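Local coordinates for adhesion G-protein coupled receptor G6 (Danio rerio, PDB 6V55) that acts as an adhesion G protein-coupled receptor (Gpr126) linked to myelination, with a large, calcium-binding and glycosylated extracellular region that probably serves in cell adhesion, at residues Q29-T34 and V93-D98; F16-Y21 and K104-S109; C58-V63 and Y470-P475; Y25-S30 and S100-G105. One frame throughout, in Å; residues are numbered along the deposited sequence.

Interaction 1: Q29-T34 and V93-D98. With CA (calcium ion), chain C; NAG (2-acetamido-2-deoxy-beta-D-glucopyranose), chain E.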
# COMPACT_ATOMS: atom_id res chain seq x y z
N GLN A 29 -2.06 3.28 -9.62
CA GLN A 29 -1.43 3.97 -8.52
C GLN A 29 -0.13 3.29 -8.14
O GLN A 29 0.04 2.08 -8.34
CB GLN A 29 -2.36 3.97 -7.31
CG GLN A 29 -3.58 4.78 -7.50
CD GLN A 29 -3.25 6.18 -7.91
OE1 GLN A 29 -2.68 6.96 -7.15
NE2 GLN A 29 -3.59 6.50 -9.15
N SER A 30 0.77 4.07 -7.56
CA SER A 30 1.91 3.46 -6.88
C SER A 30 2.30 4.35 -5.71
O SER A 30 2.84 5.44 -5.91
CB SER A 30 3.08 3.25 -7.82
OG SER A 30 4.25 3.17 -7.03
N CYS A 31 2.05 3.86 -4.50
CA CYS A 31 2.18 4.65 -3.29
C CYS A 31 3.20 4.00 -2.36
O CYS A 31 3.36 2.78 -2.34
CB CYS A 31 0.81 4.75 -2.63
SG CYS A 31 -0.51 5.55 -3.60
N ASN A 32 3.90 4.85 -1.57
CA ASN A 32 4.95 4.43 -0.61
C ASN A 32 4.81 5.42 0.54
O ASN A 32 5.46 6.47 0.57
CB ASN A 32 6.35 4.43 -1.24
CG ASN A 32 7.52 4.14 -0.23
OD1 ASN A 32 7.31 3.77 0.91
ND2 ASN A 32 8.76 4.28 -0.71
N TRP A 33 3.97 5.07 1.51
CA TRP A 33 3.96 5.72 2.80
C TRP A 33 4.98 5.03 3.70
O TRP A 33 4.76 3.90 4.14
CB TRP A 33 2.58 5.61 3.42
CG TRP A 33 1.49 6.22 2.61
CD1 TRP A 33 1.14 7.54 2.57
CD2 TRP A 33 0.55 5.53 1.78
NE1 TRP A 33 0.06 7.71 1.75
CE2 TRP A 33 -0.32 6.50 1.25
CE3 TRP A 33 0.36 4.19 1.43
CZ2 TRP A 33 -1.35 6.17 0.40
CZ3 TRP A 33 -0.67 3.88 0.58
CH2 TRP A 33 -1.51 4.86 0.08
N THR A 34 6.10 5.70 3.98
CA THR A 34 7.07 5.20 4.94
C THR A 34 6.86 5.91 6.28
O THR A 34 6.86 7.14 6.34
CB THR A 34 8.50 5.37 4.41
OG1 THR A 34 8.78 4.32 3.48
CG2 THR A 34 9.53 5.32 5.53
N VAL A 93 4.19 1.10 4.05
CA VAL A 93 2.92 0.63 3.48
C VAL A 93 2.88 1.00 2.01
O VAL A 93 2.89 2.18 1.66
CB VAL A 93 1.71 1.24 4.20
CG1 VAL A 93 0.41 0.83 3.51
CG2 VAL A 93 1.67 0.83 5.64
N PHE A 94 2.80 -0.01 1.14
CA PHE A 94 2.72 0.22 -0.30
C PHE A 94 1.32 -0.06 -0.79
O PHE A 94 0.56 -0.80 -0.16
CB PHE A 94 3.69 -0.66 -1.06
CG PHE A 94 5.11 -0.43 -0.70
CD1 PHE A 94 5.81 0.61 -1.29
CD2 PHE A 94 5.73 -1.22 0.26
CE1 PHE A 94 7.12 0.83 -0.95
CE2 PHE A 94 7.04 -1.00 0.60
CZ PHE A 94 7.73 0.03 -0.00
N PHE A 95 0.97 0.54 -1.93
CA PHE A 95 -0.31 0.27 -2.57
C PHE A 95 -0.12 0.42 -4.07
O PHE A 95 0.44 1.42 -4.53
CB PHE A 95 -1.40 1.21 -2.05
CG PHE A 95 -2.68 1.19 -2.86
CD1 PHE A 95 -3.39 0.00 -3.07
CD2 PHE A 95 -3.20 2.37 -3.39
CE1 PHE A 95 -4.59 -0.00 -3.81
CE2 PHE A 95 -4.41 2.37 -4.11
CZ PHE A 95 -5.10 1.18 -4.32
N ASN A 96 -0.57 -0.58 -4.82
CA ASN A 96 -0.52 -0.59 -6.28
C ASN A 96 -1.86 -1.05 -6.84
O ASN A 96 -2.41 -2.07 -6.38
CB ASN A 96 0.60 -1.49 -6.77
CG ASN A 96 1.95 -0.99 -6.38
OD1 ASN A 96 2.42 0.04 -6.89
ND2 ASN A 96 2.59 -1.68 -5.45
N SER A 97 -2.41 -0.30 -7.78
CA SER A 97 -3.64 -0.69 -8.45
C SER A 97 -3.30 -0.90 -9.91
O SER A 97 -2.33 -0.32 -10.41
CB SER A 97 -4.74 0.37 -8.34
OG SER A 97 -4.21 1.64 -8.74
N ASP A 98 -4.08 -1.71 -10.61
CA ASP A 98 -3.76 -1.89 -12.01
C ASP A 98 -4.65 -0.95 -12.83
O ASP A 98 -5.11 0.05 -12.30
CB ASP A 98 -3.84 -3.37 -12.43
CG ASP A 98 -5.20 -4.04 -12.17
OD1 ASP A 98 -5.25 -5.28 -12.28
OD2 ASP A 98 -6.23 -3.40 -11.92
CA CA C . -7.76 -2.42 -10.21
C1 NAG E . 9.97 4.07 0.08
C2 NAG E . 11.17 3.48 -0.69
C3 NAG E . 12.42 3.45 0.21
C4 NAG E . 12.74 4.84 0.75
C5 NAG E . 11.53 5.39 1.51
C6 NAG E . 11.72 6.82 1.93
C7 NAG E . 10.27 1.93 -2.37
C8 NAG E . 10.16 0.49 -2.79
N2 NAG E . 10.91 2.15 -1.22
O3 NAG E . 13.54 2.94 -0.52
O4 NAG E . 13.88 4.77 1.60
O5 NAG E . 10.35 5.37 0.68
O6 NAG E . 11.31 7.71 0.90
O7 NAG E . 9.80 2.84 -3.04
O HOH W 1 0.94 0.45 -10.37
O HOH W 2 3.75 0.87 -4.57
O HOH W 3 -7.11 0.02 -10.65
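Two neighbouring antiparallel strands of the CUB domain β-sandwich, 30-34 and 93-96, run at 171° to one another and pair through backbone hydrogen bonds. At Gln29, just before the first strand begins, the backbone N donates a nearly straight bond of 2.8 Å to Ser97 OG, with an N-H...O angle of 168°. Ser97 in turn leads into Asp98, whose OD2 is a ligand of the calcium ion. Ser30 faces Asn96 in a non-hydrogen-bonded pair, its CB lying against OD1 of the amide. Cys31 and Phe95 form the next hydrogen-bonded pair: Cys31 N reaches Phe95 O at 2.9 Å in the carbonyl plane, whereas the return bond from Phe95 N to Cys31 O is longer, 3.3 Å, and its donor stands above the plane of the Cys31 carbonyl. Cys31 SG continues into the disulfide with Cys5. Asn32 extends with CG anti to its backbone N (chi1 174°) and carries the glycan, ND2 being bonded to C1 of the sugar. Phe94 CE1 sits 3.4 Å from Asn32 CG, and the same ring touches the acetamido methyl C8. An alanine at Phe94 would remove the ring from beside the amide and sugar methyl, and would probably let the glycan move more freely. Trp33 turns to the face bearing Cys31, Val93 and Phe95; its CZ3 rests 3.8 Å from Phe95 CB, while Val93 N binds Trp33 O at 2.9 Å. Thr34 OG1 donates to Asn32 OD1 at 3.0 Å, in the carbonyl plane and on a lone pair, steadying the sugar-bearing amide.

Interaction 2: F16-Y21 and K104-S109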
# COMPACT_ATOMS: atom_id res chain seq x y z
N PHE A 16 -3.57 8.32 7.28
CA PHE A 16 -3.45 8.48 5.84
C PHE A 16 -4.44 7.55 5.17
O PHE A 16 -4.80 6.51 5.72
CB PHE A 16 -2.03 8.24 5.32
CG PHE A 16 -1.50 6.85 5.53
CD1 PHE A 16 -1.56 5.90 4.52
CD2 PHE A 16 -0.84 6.53 6.71
CE1 PHE A 16 -1.05 4.64 4.72
CE2 PHE A 16 -0.31 5.26 6.91
CZ PHE A 16 -0.41 4.32 5.92
N THR A 17 -4.91 7.96 3.99
CA THR A 17 -5.84 7.16 3.22
C THR A 17 -5.26 6.88 1.84
O THR A 17 -4.34 7.57 1.38
CB THR A 17 -7.20 7.84 3.06
OG1 THR A 17 -7.11 8.86 2.06
CG2 THR A 17 -7.72 8.46 4.34
N SER A 18 -5.86 5.89 1.17
CA SER A 18 -5.65 5.69 -0.26
C SER A 18 -6.20 6.91 -1.02
O SER A 18 -7.09 7.59 -0.50
CB SER A 18 -6.37 4.42 -0.72
OG SER A 18 -7.78 4.56 -0.56
N PRO A 19 -5.65 7.23 -2.21
CA PRO A 19 -6.09 8.44 -2.94
C PRO A 19 -7.57 8.39 -3.30
O PRO A 19 -8.09 7.32 -3.62
CB PRO A 19 -5.20 8.45 -4.18
CG PRO A 19 -4.49 7.11 -4.20
CD PRO A 19 -4.40 6.70 -2.79
N CYS A 20 -8.24 9.52 -3.03
CA CYS A 20 -9.67 9.79 -3.25
C CYS A 20 -10.60 9.03 -2.30
O CYS A 20 -11.81 9.04 -2.54
CB CYS A 20 -10.10 9.54 -4.71
SG CYS A 20 -8.95 10.13 -5.97
N TYR A 21 -10.08 8.39 -1.23
CA TYR A 21 -10.93 7.78 -0.20
C TYR A 21 -11.77 8.85 0.48
O TYR A 21 -11.25 9.93 0.79
CB TYR A 21 -10.06 7.03 0.85
CG TYR A 21 -10.79 6.40 2.05
CD1 TYR A 21 -11.26 5.08 1.99
CD2 TYR A 21 -11.01 7.12 3.24
CE1 TYR A 21 -11.95 4.51 3.07
CE2 TYR A 21 -11.71 6.57 4.29
CZ TYR A 21 -12.17 5.27 4.21
OH TYR A 21 -12.83 4.75 5.29
N LYS A 104 -12.96 0.82 -2.96
CA LYS A 104 -13.01 2.00 -2.11
C LYS A 104 -11.62 2.42 -1.64
O LYS A 104 -11.30 3.61 -1.59
CB LYS A 104 -13.91 1.70 -0.93
CG LYS A 104 -14.26 2.87 -0.06
CD LYS A 104 -14.44 2.44 1.39
CE LYS A 104 -15.38 1.25 1.54
NZ LYS A 104 -15.52 0.76 2.96
N GLY A 105 -10.77 1.45 -1.33
CA GLY A 105 -9.46 1.76 -0.82
C GLY A 105 -9.36 1.52 0.67
O GLY A 105 -9.88 0.51 1.17
N PHE A 106 -8.73 2.44 1.39
CA PHE A 106 -8.41 2.17 2.77
C PHE A 106 -8.13 3.44 3.55
O PHE A 106 -7.78 4.48 2.98
CB PHE A 106 -7.22 1.21 2.90
CG PHE A 106 -6.02 1.58 2.08
CD1 PHE A 106 -5.01 2.38 2.62
CD2 PHE A 106 -5.85 1.06 0.79
CE1 PHE A 106 -3.86 2.69 1.86
CE2 PHE A 106 -4.71 1.37 0.04
CZ PHE A 106 -3.72 2.17 0.57
N HIS A 107 -8.25 3.31 4.87
CA HIS A 107 -7.95 4.36 5.83
C HIS A 107 -7.14 3.73 6.95
O HIS A 107 -7.65 2.86 7.66
CB HIS A 107 -9.25 4.97 6.38
CG HIS A 107 -9.04 6.17 7.26
ND1 HIS A 107 -10.06 6.72 8.00
CD2 HIS A 107 -7.94 6.91 7.51
CE1 HIS A 107 -9.59 7.74 8.69
NE2 HIS A 107 -8.31 7.90 8.40
N ILE A 108 -5.89 4.16 7.09
CA ILE A 108 -4.94 3.57 8.02
C ILE A 108 -4.55 4.62 9.06
O ILE A 108 -4.25 5.77 8.71
CB ILE A 108 -3.70 3.07 7.26
CG1 ILE A 108 -4.08 1.96 6.28
CG2 ILE A 108 -2.60 2.60 8.20
CD1 ILE A 108 -2.89 1.51 5.44
N SER A 109 -4.58 4.24 10.33
CA SER A 109 -4.08 5.06 11.42
C SER A 109 -2.73 4.52 11.86
O SER A 109 -2.58 3.32 12.08
CB SER A 109 -5.04 5.05 12.60
OG SER A 109 -5.01 3.78 13.23
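This contact is an antiparallel strand pairing at the edge of one sheet of the CUB β-sandwich, where strand 13-17 borders strand 105-114 and then leaves through a type II turn from Ser18 to Tyr21. Phe16 and Ile108 form the hydrogen-bonded pair, with Ile108 N 2.9 Å from Phe16 O and the bond lying nearly along the C=O axis. Their side chains run side by side into the interior: Ile108 CB stands over a face of the Phe16 ring in a CH-pi contact, and CG2 approaches Phe16 CZ to 3.6 Å. Trp33 of the facing sheet stacks on the same Phe16 ring. On the other face of the strands, Thr17 CG2 meets His107 CD2 at 3.5 Å. Tyr21 swings back over the partner strand, CG anti to its backbone N (chi1 177°), and lays a ring face over Phe106 O; its OH binds Asp49, which also pairs with Lys104. Gly105 has backbone angles that call for glycine, and a CB there would collide with Ser18 OG. That hydroxyl accepts from Phe106 N at 3.0 Å, while Ser18 CB sits above the centre of the Phe106 ring, 3.6 Å from its centroid.

Interaction 3: C58-V63 and Y470-P475. With CA (calcium ion), chain C.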
# COMPACT_ATOMS: atom_id res chain seq x y z
N CYS A 58 -3.39 -11.86 -5.00
CA CYS A 58 -3.50 -10.40 -4.95
C CYS A 58 -2.85 -9.71 -6.16
O CYS A 58 -2.26 -8.62 -6.05
CB CYS A 58 -2.96 -9.89 -3.60
SG CYS A 58 -4.16 -10.09 -2.16
N ILE A 59 -2.96 -10.34 -7.34
CA ILE A 59 -2.18 -9.92 -8.51
C ILE A 59 -2.82 -8.78 -9.28
O ILE A 59 -2.26 -8.35 -10.30
CB ILE A 59 -1.91 -11.09 -9.48
CG1 ILE A 59 -3.20 -11.55 -10.16
CG2 ILE A 59 -1.27 -12.27 -8.77
CD1 ILE A 59 -2.95 -12.20 -11.51
N TYR A 60 -3.97 -8.26 -8.83
CA TYR A 60 -4.61 -7.13 -9.50
C TYR A 60 -4.30 -5.85 -8.73
O TYR A 60 -3.42 -5.08 -9.15
CB TYR A 60 -6.12 -7.34 -9.63
CG TYR A 60 -6.53 -8.41 -10.63
CD1 TYR A 60 -5.63 -8.93 -11.55
CD2 TYR A 60 -7.84 -8.90 -10.65
CE1 TYR A 60 -6.01 -9.91 -12.45
CE2 TYR A 60 -8.22 -9.89 -11.54
CZ TYR A 60 -7.31 -10.38 -12.44
OH TYR A 60 -7.68 -11.35 -13.35
N ASP A 61 -4.98 -5.58 -7.61
CA ASP A 61 -4.60 -4.51 -6.71
C ASP A 61 -4.11 -5.13 -5.42
O ASP A 61 -4.76 -6.03 -4.90
CB ASP A 61 -5.75 -3.56 -6.38
CG ASP A 61 -6.47 -3.04 -7.61
OD1 ASP A 61 -5.89 -3.15 -8.71
OD2 ASP A 61 -7.61 -2.53 -7.48
N ARG A 62 -3.01 -4.63 -4.86
CA ARG A 62 -2.51 -5.17 -3.60
C ARG A 62 -1.98 -4.05 -2.72
O ARG A 62 -1.54 -3.01 -3.20
CB ARG A 62 -1.42 -6.23 -3.83
CG ARG A 62 -0.16 -5.72 -4.48
CD ARG A 62 0.98 -6.75 -4.42
NE ARG A 62 0.65 -8.00 -5.11
CZ ARG A 62 1.54 -8.89 -5.56
NH1 ARG A 62 2.86 -8.70 -5.40
NH2 ARG A 62 1.10 -9.98 -6.19
N VAL A 63 -2.06 -4.27 -1.41
CA VAL A 63 -1.36 -3.47 -0.41
C VAL A 63 -0.30 -4.38 0.20
O VAL A 63 -0.62 -5.49 0.61
CB VAL A 63 -2.31 -2.95 0.68
CG1 VAL A 63 -1.55 -2.38 1.87
CG2 VAL A 63 -3.19 -1.89 0.10
N TYR A 470 2.85 -12.84 -11.91
CA TYR A 470 1.73 -12.85 -12.84
C TYR A 470 1.00 -11.53 -12.74
O TYR A 470 0.76 -11.04 -11.63
CB TYR A 470 0.78 -14.01 -12.56
CG TYR A 470 1.44 -15.36 -12.73
CD1 TYR A 470 2.10 -15.97 -11.66
CD2 TYR A 470 1.42 -16.01 -13.96
CE1 TYR A 470 2.73 -17.18 -11.81
CE2 TYR A 470 2.04 -17.23 -14.12
CZ TYR A 470 2.69 -17.81 -13.03
OH TYR A 470 3.32 -19.03 -13.16
N VAL A 471 0.69 -10.93 -13.89
CA VAL A 471 -0.10 -9.70 -13.96
C VAL A 471 -1.27 -9.96 -14.92
O VAL A 471 -1.24 -10.94 -15.69
CB VAL A 471 0.76 -8.50 -14.42
CG1 VAL A 471 1.91 -8.21 -13.44
CG2 VAL A 471 1.24 -8.71 -15.80
N PRO A 472 -2.32 -9.13 -14.87
CA PRO A 472 -3.42 -9.29 -15.83
C PRO A 472 -3.06 -8.90 -17.25
O PRO A 472 -2.28 -7.97 -17.49
CB PRO A 472 -4.50 -8.36 -15.28
CG PRO A 472 -3.80 -7.46 -14.34
CD PRO A 472 -2.80 -8.35 -13.71
N CYS A 473 -3.67 -9.62 -18.19
CA CYS A 473 -3.55 -9.27 -19.60
C CYS A 473 -4.30 -7.96 -19.84
O CYS A 473 -5.47 -7.83 -19.45
CB CYS A 473 -4.12 -10.38 -20.48
SG CYS A 473 -3.11 -11.87 -20.61
N PHE A 474 -3.62 -6.99 -20.44
CA PHE A 474 -4.27 -5.73 -20.78
C PHE A 474 -5.05 -5.89 -22.07
O PHE A 474 -4.50 -6.36 -23.06
CB PHE A 474 -3.22 -4.62 -20.94
CG PHE A 474 -3.82 -3.28 -21.23
CD1 PHE A 474 -4.43 -2.56 -20.21
CD2 PHE A 474 -3.81 -2.76 -22.52
CE1 PHE A 474 -4.98 -1.31 -20.46
CE2 PHE A 474 -4.39 -1.51 -22.79
CZ PHE A 474 -4.97 -0.79 -21.75
N PRO A 475 -6.33 -5.48 -22.12
CA PRO A 475 -7.18 -4.93 -21.05
C PRO A 475 -8.33 -5.81 -20.57
O PRO A 475 -9.16 -5.32 -19.80
CB PRO A 475 -7.76 -3.70 -21.71
CG PRO A 475 -8.01 -4.18 -23.11
CD PRO A 475 -6.91 -5.19 -23.44
CA CA C . -7.76 -2.42 -10.21
O HOH W 3 -7.11 0.02 -10.65
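A calcium-site loop of the CUB domain meets a distant part of the chain here, touching the outermost strand 468-472 of a three-stranded antiparallel sheet more than 400 residues away. Ile59, Pro472 and Tyr470 bury the most surface, and no hydrogen bond crosses between the segments. Ile59 points at the strand with CG1 in the crowded position between the backbone N and the carbonyl carbon (chi1 69°). Its CB lies 3.4 Å from Tyr470 O, and its CD1 comes within 4.3 Å of Tyr470 CB, so the branched side chain packs along backbone and CB while the Tyr470 ring takes little part. A glycan, probably the one carried by Asn480, also touches Ile59. Pro472 fills the angle between Ile59 and Tyr60: CD is 3.5 Å from Ile59 O, and CB is 3.6 Å from Tyr60 CE1. The Tyr60 and Pro472 side chains run antiparallel, the proline meeting the ring at a slant. Lys477 adds a cation-pi interaction to Tyr60, and Pro472 further touches Asp98 of the metal site. Two further interactions hold residues 58-63. Asp61 grips the calcium ion with both carboxylate oxygens, OD1 at 2.5 Å and OD2 at 2.7 Å. Farther from the ion, Arg62 NE donates to Cys58 O at 3.1 Å, lying above the carbonyl plane while the oxygen stays in the plane of the guanidinium.

Interaction 4: Y25-S30 and S100-G105; sequences YPPSQS and SVQKKG. With CA (calcium ion), chain C.
Water 3 is the best-held polar atom, gripped three times: it coordinates the calcium ion at 2.6 Å, accepts from Gln102 NE2 at 2.6 Å and donates to Asp98 O. Gln102 is therefore a second-shell residue that positions a metal-bound water. Its chain bends sharply at chi2 (92°), which carries the amide across the ring of Pro27, with NE2 3.3 Å from Pro27 CG. The other end of the amide is bridged by water 4, which donates to Gln102 OE1 at 3.0 Å and to Tyr25 O at 2.7 Å. Tyr25 buries the most surface. Its CG occupies the crowded position between backbone N and carbonyl carbon (chi1 46°), and the ring lies against the backbone of 102-105. Lys103 O lies over one face near the rim, 3.2 Å from Tyr25 CD2, and also accepts a weak bond from Tyr25 N. Gly105 CA comes up to the ring edge, 3.6 Å from CD2, while Gln102 CG packs obliquely against CD1, with the ring and amide planes 62° apart. At the tip, Tyr25 OH is hydrogen-bonded to OD2 of Asp61, itself a calcium ligand. A leucine at Tyr25 would remove the hydroxyl that binds Asp61 and would probably leave that calcium ligand less firmly oriented and the packing on Gln102 and Lys103 looser. The backbone oxygens of Ser100 and Val101 join Glu53, Asp61, Asp98 and the water around the ion, completing the acidic loop site typical of calcium-binding CUB domains.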
# COMPACT_ATOMS: atom_id res chain seq x y z
N TYR A 25 -10.30 4.65 -5.48
CA TYR A 25 -8.95 5.04 -5.86
C TYR A 25 -8.84 5.11 -7.39
O TYR A 25 -9.67 4.54 -8.10
CB TYR A 25 -7.93 4.07 -5.27
CG TYR A 25 -8.18 2.58 -5.38
CD1 TYR A 25 -7.94 1.89 -6.56
CD2 TYR A 25 -8.57 1.85 -4.27
CE1 TYR A 25 -8.14 0.52 -6.64
CE2 TYR A 25 -8.76 0.48 -4.33
CZ TYR A 25 -8.54 -0.18 -5.52
OH TYR A 25 -8.72 -1.54 -5.60
N PRO A 26 -7.88 5.87 -7.92
CA PRO A 26 -7.70 5.87 -9.37
C PRO A 26 -6.98 4.60 -9.78
O PRO A 26 -6.40 3.90 -8.93
CB PRO A 26 -6.86 7.14 -9.61
CG PRO A 26 -7.03 7.96 -8.35
CD PRO A 26 -7.10 6.95 -7.29
N PRO A 27 -7.02 4.22 -11.06
CA PRO A 27 -6.16 3.13 -11.52
C PRO A 27 -4.69 3.53 -11.53
O PRO A 27 -4.34 4.71 -11.40
CB PRO A 27 -6.64 2.86 -12.95
CG PRO A 27 -7.84 3.66 -13.16
CD PRO A 27 -7.86 4.74 -12.15
N SER A 28 -3.83 2.50 -11.67
CA SER A 28 -2.38 2.62 -11.92
C SER A 28 -1.63 3.43 -10.86
O SER A 28 -0.70 4.17 -11.16
CB SER A 28 -2.14 3.18 -13.31
OG SER A 28 -3.08 2.61 -14.17
N GLN A 29 -2.06 3.28 -9.62
CA GLN A 29 -1.43 3.97 -8.52
C GLN A 29 -0.13 3.29 -8.14
O GLN A 29 0.04 2.08 -8.34
CB GLN A 29 -2.36 3.97 -7.31
CG GLN A 29 -3.58 4.78 -7.50
CD GLN A 29 -3.25 6.18 -7.91
OE1 GLN A 29 -2.68 6.96 -7.15
NE2 GLN A 29 -3.59 6.50 -9.15
N SER A 30 0.77 4.07 -7.56
CA SER A 30 1.91 3.46 -6.88
C SER A 30 2.30 4.35 -5.71
O SER A 30 2.84 5.44 -5.91
CB SER A 30 3.08 3.25 -7.82
OG SER A 30 4.25 3.17 -7.03
N SER A 100 -7.72 -1.34 -14.28
CA SER A 100 -9.18 -1.42 -14.34
C SER A 100 -9.70 -2.04 -13.05
O SER A 100 -8.96 -2.71 -12.34
CB SER A 100 -9.65 -2.26 -15.52
OG SER A 100 -9.45 -3.63 -15.20
N VAL A 101 -11.01 -1.84 -12.79
CA VAL A 101 -11.77 -2.27 -11.61
C VAL A 101 -11.21 -1.67 -10.32
O VAL A 101 -10.22 -2.16 -9.77
CB VAL A 101 -11.86 -3.82 -11.47
CG1 VAL A 101 -12.78 -4.21 -10.35
CG2 VAL A 101 -12.28 -4.46 -12.78
N GLN A 102 -11.88 -0.66 -9.79
CA GLN A 102 -11.44 0.02 -8.58
C GLN A 102 -12.48 -0.12 -7.48
O GLN A 102 -13.69 -0.06 -7.75
CB GLN A 102 -11.17 1.49 -8.85
CG GLN A 102 -9.89 1.67 -9.61
CD GLN A 102 -10.10 1.70 -11.09
OE1 GLN A 102 -11.01 2.36 -11.57
NE2 GLN A 102 -9.28 0.95 -11.83
N LYS A 103 -12.02 -0.33 -6.27
CA LYS A 103 -12.86 -0.33 -5.09
C LYS A 103 -12.49 0.87 -4.21
O LYS A 103 -11.78 1.78 -4.64
CB LYS A 103 -12.73 -1.65 -4.34
CG LYS A 103 -13.02 -2.87 -5.20
CD LYS A 103 -14.48 -2.97 -5.63
CE LYS A 103 -14.60 -3.92 -6.82
NZ LYS A 103 -15.86 -4.71 -6.84
N LYS A 104 -12.96 0.82 -2.96
CA LYS A 104 -13.01 2.00 -2.11
C LYS A 104 -11.62 2.42 -1.64
O LYS A 104 -11.30 3.61 -1.59
CB LYS A 104 -13.91 1.70 -0.93
CG LYS A 104 -14.26 2.87 -0.06
CD LYS A 104 -14.44 2.44 1.39
CE LYS A 104 -15.38 1.25 1.54
NZ LYS A 104 -15.52 0.76 2.96
N GLY A 105 -10.77 1.45 -1.33
CA GLY A 105 -9.46 1.76 -0.82
C GLY A 105 -9.36 1.52 0.67
O GLY A 105 -9.88 0.51 1.17
CA CA C . -7.76 -2.42 -10.21
O HOH W 4 -11.71 4.67 -9.79
O HOH W 3 -7.11 0.02 -10.65

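In the fold
Interactions 1 and 2 are each a strand pairing, one in either CUB sheet; interaction 1 is buried and the other three only partly so, and the two sheets meet where Trp33 packs on Phe16 and Phe106. Backbone hydrogen bonds and aromatic side chains dominate there. Interaction 4 shares residues with both, joining the loops that lead into strands 30-36 and 105-114, and relies instead on waters, a weak backbone bond and calcium. Interaction 3 reaches across to the small sheet that holds strand 468-472, an apolar touch with no hydrogen bond. Interactions 1, 3 and 4 converge on one ion, through Asp98, Asp61, and the carbonyls of Ser100 and Val101, with water 3 common to them.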